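Local structure of nitrite oxidoreductase subunit A (Kuenenia stuttgartiensis, 7B04) at residues K300-T305 and G327-I333. The protein belongs to the molybdopterin oxidoreductase family and carries a molybdenum atom, two MD1 groups and an iron/sulfur cluster. Residues are numbered along the deposited sequence; the frame is centred on the assembly and turned at random.
With MD1 (phosphoric acid 4-(2-amino-4-oxo-3,4,5,6,-tetrahydro-pteridin-6-yl)-2-hydroxy-3,4-dimercapto-but-3-en-yl ester guanylate ester), chain C.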
ATOM      1  N   LYS B 300     -21.237   9.673  14.721  1.00 42.59           N
ATOM      2  CA  LYS B 300     -22.397   8.836  14.440  1.00 43.70           C
ATOM      3  C   LYS B 300     -22.962   8.986  13.032  1.00 49.27           C
ATOM      4  O   LYS B 300     -23.650   8.073  12.566  1.00 54.80           O
ATOM      5  CB  LYS B 300     -23.500   9.100  15.474  1.00 37.45           C
ATOM      6  CG  LYS B 300     -23.050   8.764  16.890  1.00 52.16           C
ATOM      7  CD  LYS B 300     -22.538   7.326  16.968  1.00 52.23           C
ATOM      8  CE  LYS B 300     -21.997   6.985  18.351  1.00 56.79           C
ATOM      9  NZ  LYS B 300     -21.398   5.619  18.403  1.00 48.85           N
ATOM     10  N   LEU B 301     -22.732  10.110  12.355  1.00 39.81           N
ATOM     11  CA  LEU B 301     -22.901  10.178  10.904  1.00 36.00           C
ATOM     12  C   LEU B 301     -21.638  10.803  10.345  1.00 45.94           C
ATOM     13  O   LEU B 301     -21.383  11.997  10.544  1.00 42.93           O
ATOM     14  CB  LEU B 301     -24.136  10.972  10.482  1.00 45.11           C
ATOM     15  CG  LEU B 301     -24.148  11.165   8.957  1.00 44.56           C
ATOM     16  CD1 LEU B 301     -24.835  10.014   8.244  1.00 44.63           C
ATOM     17  CD2 LEU B 301     -24.785  12.488   8.562  1.00 39.38           C
ATOM     18  N   LEU B 302     -20.867   9.994   9.636  1.00 55.01           N
ATOM     19  CA  LEU B 302     -19.547  10.365   9.158  1.00 42.46           C
ATOM     20  C   LEU B 302     -19.569  10.509   7.642  1.00 44.71           C
ATOM     21  O   LEU B 302     -19.870   9.545   6.932  1.00 48.14           O
ATOM     22  CB  LEU B 302     -18.537   9.316   9.599  1.00 38.17           C
ATOM     23  CG  LEU B 302     -17.161   9.602   9.067  1.00 38.60           C
ATOM     24  CD1 LEU B 302     -16.828  10.943   9.599  1.00 45.91           C
ATOM     25  CD2 LEU B 302     -16.304   8.609   9.708  1.00 29.92           C
ATOM     26  N   ILE B 303     -19.204  11.692   7.152  1.00 41.88           N
ATOM     27  CA  ILE B 303     -19.294  12.028   5.735  1.00 42.94           C
ATOM     28  C   ILE B 303     -17.893  12.161   5.154  1.00 40.83           C
ATOM     29  O   ILE B 303     -17.027  12.826   5.738  1.00 42.80           O
ATOM     30  CB  ILE B 303     -20.105  13.318   5.524  1.00 44.18           C
ATOM     31  CG1 ILE B 303     -21.549  13.123   5.995  1.00 41.53           C
ATOM     32  CG2 ILE B 303     -20.072  13.747   4.061  1.00 38.10           C
ATOM     33  CD1 ILE B 303     -22.307  14.414   6.180  1.00 42.27           C
ATOM     34  N   GLN B 304     -17.681  11.537   3.996  1.00 39.03           N
ATOM     35  CA  GLN B 304     -16.391  11.507   3.316  1.00 33.65           C
ATOM     36  C   GLN B 304     -16.607  12.018   1.900  1.00 39.77           C
ATOM     37  O   GLN B 304     -17.398  11.439   1.149  1.00 40.61           O
ATOM     38  CB  GLN B 304     -15.809  10.084   3.285  1.00 42.91           C
ATOM     39  CG  GLN B 304     -15.009   9.675   4.513  1.00 45.93           C
ATOM     40  CD  GLN B 304     -15.103   8.183   4.795  1.00 47.71           C
ATOM     41  OE1 GLN B 304     -16.147   7.564   4.584  1.00 44.04           O
ATOM     42  NE2 GLN B 304     -14.006   7.598   5.263  1.00 50.61           N
ATOM     43  N   THR B 305     -15.924  13.104   1.534  1.00 37.41           N
ATOM     44  CA  THR B 305     -16.162  13.743   0.238  1.00 36.94           C
ATOM     45  C   THR B 305     -14.995  13.619  -0.739  1.00 43.86           C
ATOM     46  O   THR B 305     -15.203  13.229  -1.881  1.00 55.01           O
ATOM     47  CB  THR B 305     -16.579  15.221   0.451  1.00 45.98           C
ATOM     48  OG1 THR B 305     -17.161  15.753  -0.751  1.00 52.79           O
ATOM     49  CG2 THR B 305     -15.425  16.090   0.874  1.00 48.17           C
ATOM     50  N   GLY B 327     -23.664   2.040  15.985  1.00 44.56           N
ATOM     51  CA  GLY B 327     -24.803   2.895  15.702  1.00 47.77           C
ATOM     52  C   GLY B 327     -24.492   4.116  14.879  1.00 38.27           C
ATOM     53  O   GLY B 327     -25.228   5.098  14.954  1.00 41.32           O
ATOM     54  N   GLY B 328     -23.437   4.069  14.072  1.00 40.08           N
ATOM     55  CA  GLY B 328     -23.075   5.196  13.238  1.00 43.70           C
ATOM     56  C   GLY B 328     -23.359   4.977  11.766  1.00 46.54           C
ATOM     57  O   GLY B 328     -23.467   3.832  11.319  1.00 42.19           O
ATOM     58  N   LYS B 329     -23.490   6.060  11.003  1.00 45.33           N
ATOM     59  CA  LYS B 329     -23.741   5.998   9.571  1.00 37.50           C
ATOM     60  C   LYS B 329     -22.563   6.603   8.819  1.00 45.29           C
ATOM     61  O   LYS B 329     -22.016   7.632   9.228  1.00 45.35           O
ATOM     62  CB  LYS B 329     -25.033   6.729   9.196  1.00 37.64           C
ATOM     63  CG  LYS B 329     -26.315   5.962   9.472  1.00 50.60           C
ATOM     64  CD  LYS B 329     -27.508   6.688   8.864  1.00 51.10           C
ATOM     65  CE  LYS B 329     -28.791   5.884   9.001  1.00 45.25           C
ATOM     66  NZ  LYS B 329     -29.940   6.576   8.351  1.00 45.90           N
ATOM     67  N   ILE B 330     -22.173   5.954   7.726  1.00 42.36           N
ATOM     68  CA  ILE B 330     -21.015   6.346   6.931  1.00 43.32           C
ATOM     69  C   ILE B 330     -21.493   6.777   5.551  1.00 40.46           C
ATOM     70  O   ILE B 330     -22.340   6.111   4.945  1.00 42.74           O
ATOM     71  CB  ILE B 330     -19.989   5.199   6.830  1.00 44.13           C
ATOM     72  CG1 ILE B 330     -19.488   4.816   8.224  1.00 43.66           C
ATOM     73  CG2 ILE B 330     -18.821   5.592   5.936  1.00 38.70           C
ATOM     74  CD1 ILE B 330     -18.701   3.525   8.259  1.00 46.44           C
ATOM     75  N   VAL B 331     -20.952   7.890   5.057  1.00 38.71           N
ATOM     76  CA  VAL B 331     -21.309   8.430   3.750  1.00 40.50           C
ATOM     77  C   VAL B 331     -20.034   8.737   2.978  1.00 37.60           C
ATOM     78  O   VAL B 331     -19.096   9.326   3.528  1.00 42.72           O
ATOM     79  CB  VAL B 331     -22.170   9.703   3.873  1.00 39.65           C
ATOM     80  CG1 VAL B 331     -22.567  10.216   2.495  1.00 38.60           C
ATOM     81  CG2 VAL B 331     -23.395   9.442   4.727  1.00 39.08           C
ATOM     82  N   VAL B 332     -20.002   8.339   1.707  1.00 34.26           N
ATOM     83  CA  VAL B 332     -18.885   8.613   0.812  1.00 37.22           C
ATOM     84  C   VAL B 332     -19.438   9.287  -0.435  1.00 38.53           C
ATOM     85  O   VAL B 332     -20.393   8.790  -1.042  1.00 41.93           O
ATOM     86  CB  VAL B 332     -18.115   7.330   0.441  1.00 43.57           C
ATOM     87  CG1 VAL B 332     -17.042   7.632  -0.592  1.00 41.19           C
ATOM     88  CG2 VAL B 332     -17.501   6.706   1.683  1.00 38.63           C
ATOM     89  N   ILE B 333     -18.842  10.410  -0.819  1.00 41.99           N
ATOM     90  CA  ILE B 333     -19.316  11.210  -1.948  1.00 45.41           C
ATOM     91  C   ILE B 333     -18.155  11.315  -2.929  1.00 47.99           C
ATOM     92  O   ILE B 333     -17.356  12.251  -2.877  1.00 44.55           O
ATOM     93  CB  ILE B 333     -19.803  12.595  -1.515  1.00 39.42           C
ATOM     94  CG1 ILE B 333     -20.892  12.475  -0.448  1.00 39.95           C
ATOM     95  CG2 ILE B 333     -20.306  13.387  -2.715  1.00 42.35           C
ATOM     96  CD1 ILE B 333     -21.188  13.777   0.262  1.00 45.96           C
TER
HETATM   97  PB  MD1 C5802      -6.350  11.588  -0.392  1.00 36.20           P
HETATM   98  O3B MD1 C5802      -6.262  12.050  -1.971  1.00 44.27           O
HETATM   99  O1B MD1 C5802      -7.288  10.411  -0.262  1.00 28.88           O
HETATM  100  O2B MD1 C5802      -6.868  12.738   0.437  1.00 35.60           O
HETATM  101  O3A MD1 C5802      -4.839  11.162   0.118  1.00 36.39           O
HETATM  102  C10 MD1 C5802      -3.834  12.129   0.257  1.00 37.46           C
HETATM  103  C11 MD1 C5802      -2.918  11.734   1.451  1.00 43.16           C
HETATM  104  O11 MD1 C5802      -2.869  10.131   1.436  1.00 50.40           O
HETATM  105  C12 MD1 C5802      -1.758  12.401   1.369  1.00 40.85           C
HETATM  106  S12 MD1 C5802      -1.778  14.118   0.776  1.00 39.87           S
HETATM  107  C13 MD1 C5802      -0.352  11.888   1.779  1.00 39.75           C
HETATM  108  S13 MD1 C5802       1.019  13.056   1.555  1.00 48.04           S
HETATM  109  C14 MD1 C5802      -0.027  10.572   2.257  1.00 40.94           C
HETATM  110  N15 MD1 C5802      -0.309   9.617   1.000  1.00 39.94           N
HETATM  111  C16 MD1 C5802      -0.380   8.256   1.347  1.00 36.28           C
HETATM  112  C15 MD1 C5802       0.199   7.186   0.492  1.00 37.91           C
HETATM  113  O14 MD1 C5802       0.750   7.462  -0.520  1.00 39.34           O
HETATM  114  N17 MD1 C5802       0.077   5.767   0.923  1.00 48.18           N
HETATM  115  C17 MD1 C5802      -0.644   5.412   2.244  1.00 47.40           C
HETATM  116  N16 MD1 C5802      -0.755   4.026   2.657  1.00 56.72           N
HETATM  117  N18 MD1 C5802      -1.234   6.498   3.114  1.00 47.84           N
HETATM  118  C20 MD1 C5802      -1.124   7.877   2.712  1.00 44.69           C
HETATM  119  N8  MD1 C5802      -1.658   8.927   3.483  1.00 39.45           N
HETATM  120  C7  MD1 C5802      -0.635  10.161   3.572  1.00 40.19           C
HETATM  121  PA  MD1 C5802      -6.924  11.217  -3.230  1.00 35.35           P
HETATM  122  O1A MD1 C5802      -6.271  11.692  -4.504  1.00 44.99           O
HETATM  123  O2A MD1 C5802      -6.655   9.746  -3.029  1.00 41.02           O
HETATM  124  O5' MD1 C5802      -8.551  11.462  -3.341  1.00 29.29           O
HETATM  125  C5' MD1 C5802      -9.411  10.687  -2.562  1.00 36.14           C
HETATM  126  C4' MD1 C5802     -10.738  10.364  -3.335  1.00 42.65           C
HETATM  127  O4' MD1 C5802     -11.432  11.654  -3.874  1.00 48.36           O
HETATM  128  C1' MD1 C5802     -11.841  11.249  -5.318  1.00 45.71           C
HETATM  129  N9  MD1 C5802     -12.047  12.434  -6.190  1.00 44.87           N
HETATM  130  C4  MD1 C5802     -13.081  13.241  -5.972  1.00 42.46           C
HETATM  131  N3  MD1 C5802     -14.167  13.216  -4.951  1.00 41.72           N
HETATM  132  C2  MD1 C5802     -15.192  14.258  -4.948  1.00 41.86           C
HETATM  133  N2  MD1 C5802     -16.248  14.234  -3.953  1.00 43.97           N
HETATM  134  N1  MD1 C5802     -15.153  15.311  -5.934  1.00 51.41           N
HETATM  135  C6  MD1 C5802     -14.108  15.327  -6.911  1.00 47.37           C
HETATM  136  O6  MD1 C5802     -14.069  16.189  -7.721  1.00 48.93           O
HETATM  137  C5  MD1 C5802     -13.037  14.229  -6.908  1.00 43.66           C
HETATM  138  N7  MD1 C5802     -11.979  14.013  -7.684  1.00 45.79           N
HETATM  139  C8  MD1 C5802     -11.357  12.899  -7.250  1.00 43.04           C
HETATM  140  C2' MD1 C5802     -10.832  10.569  -5.688  1.00 49.23           C
HETATM  141  O2' MD1 C5802     -11.162   9.740  -6.840  1.00 52.34           O
HETATM  142  C3' MD1 C5802     -10.498   9.633  -4.359  1.00 43.19           C
HETATM  143  O3' MD1 C5802     -11.379   8.473  -4.335  1.00 39.13           O
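L301 and V331 meet on one face of two neighbouring parallel strands, CD1 of the leucine lying 3.8 Å from CG2 of the valine. L301 holds CG anti to its own N (chi1 172°), which swings CD1 across toward the other strand, where it also meets CB of K329. From there the extended K329 chain carries NZ off toward D514, with which it makes a long, weak ion pair. Further along the same face, the side chains of I303 and V331 run alongside each other, CG1 of I303 facing CB of V331, while CG2 of I303 meets CD1 of I333 at 4.0 Å, the two isoleucines crossing at a slant. Helix 505-517 covers this side through L511 and I515.

On the other face, a bend in Q304 at chi2 (149°) brings OE1 beside two methyl groups, CG2 of V332 and CG2 of I330; L302 and Q304 both pack on V320 of helix 314-321. The two strands are joined by a right-handed beta-alpha-beta crossover, and they are neighbours in a five-stranded parallel sheet with Rossmann-like topology. Backbone bonds alternate from K329 N to K300 O through to I333 N to Q304 O, the middle one, V331 N to L302 O, spanning 2.7 Å.

At the C-terminal ends the carbonyls of T305 and I333 converge on the guanine amino group of MD1: N2 donates to I333 O and, more weakly, to T305 O. At the far end K300 turns its NZ to R326 O and makes a cation-pi contact with F364 of the neighbouring nitrite oxidoreductase subunit B chain.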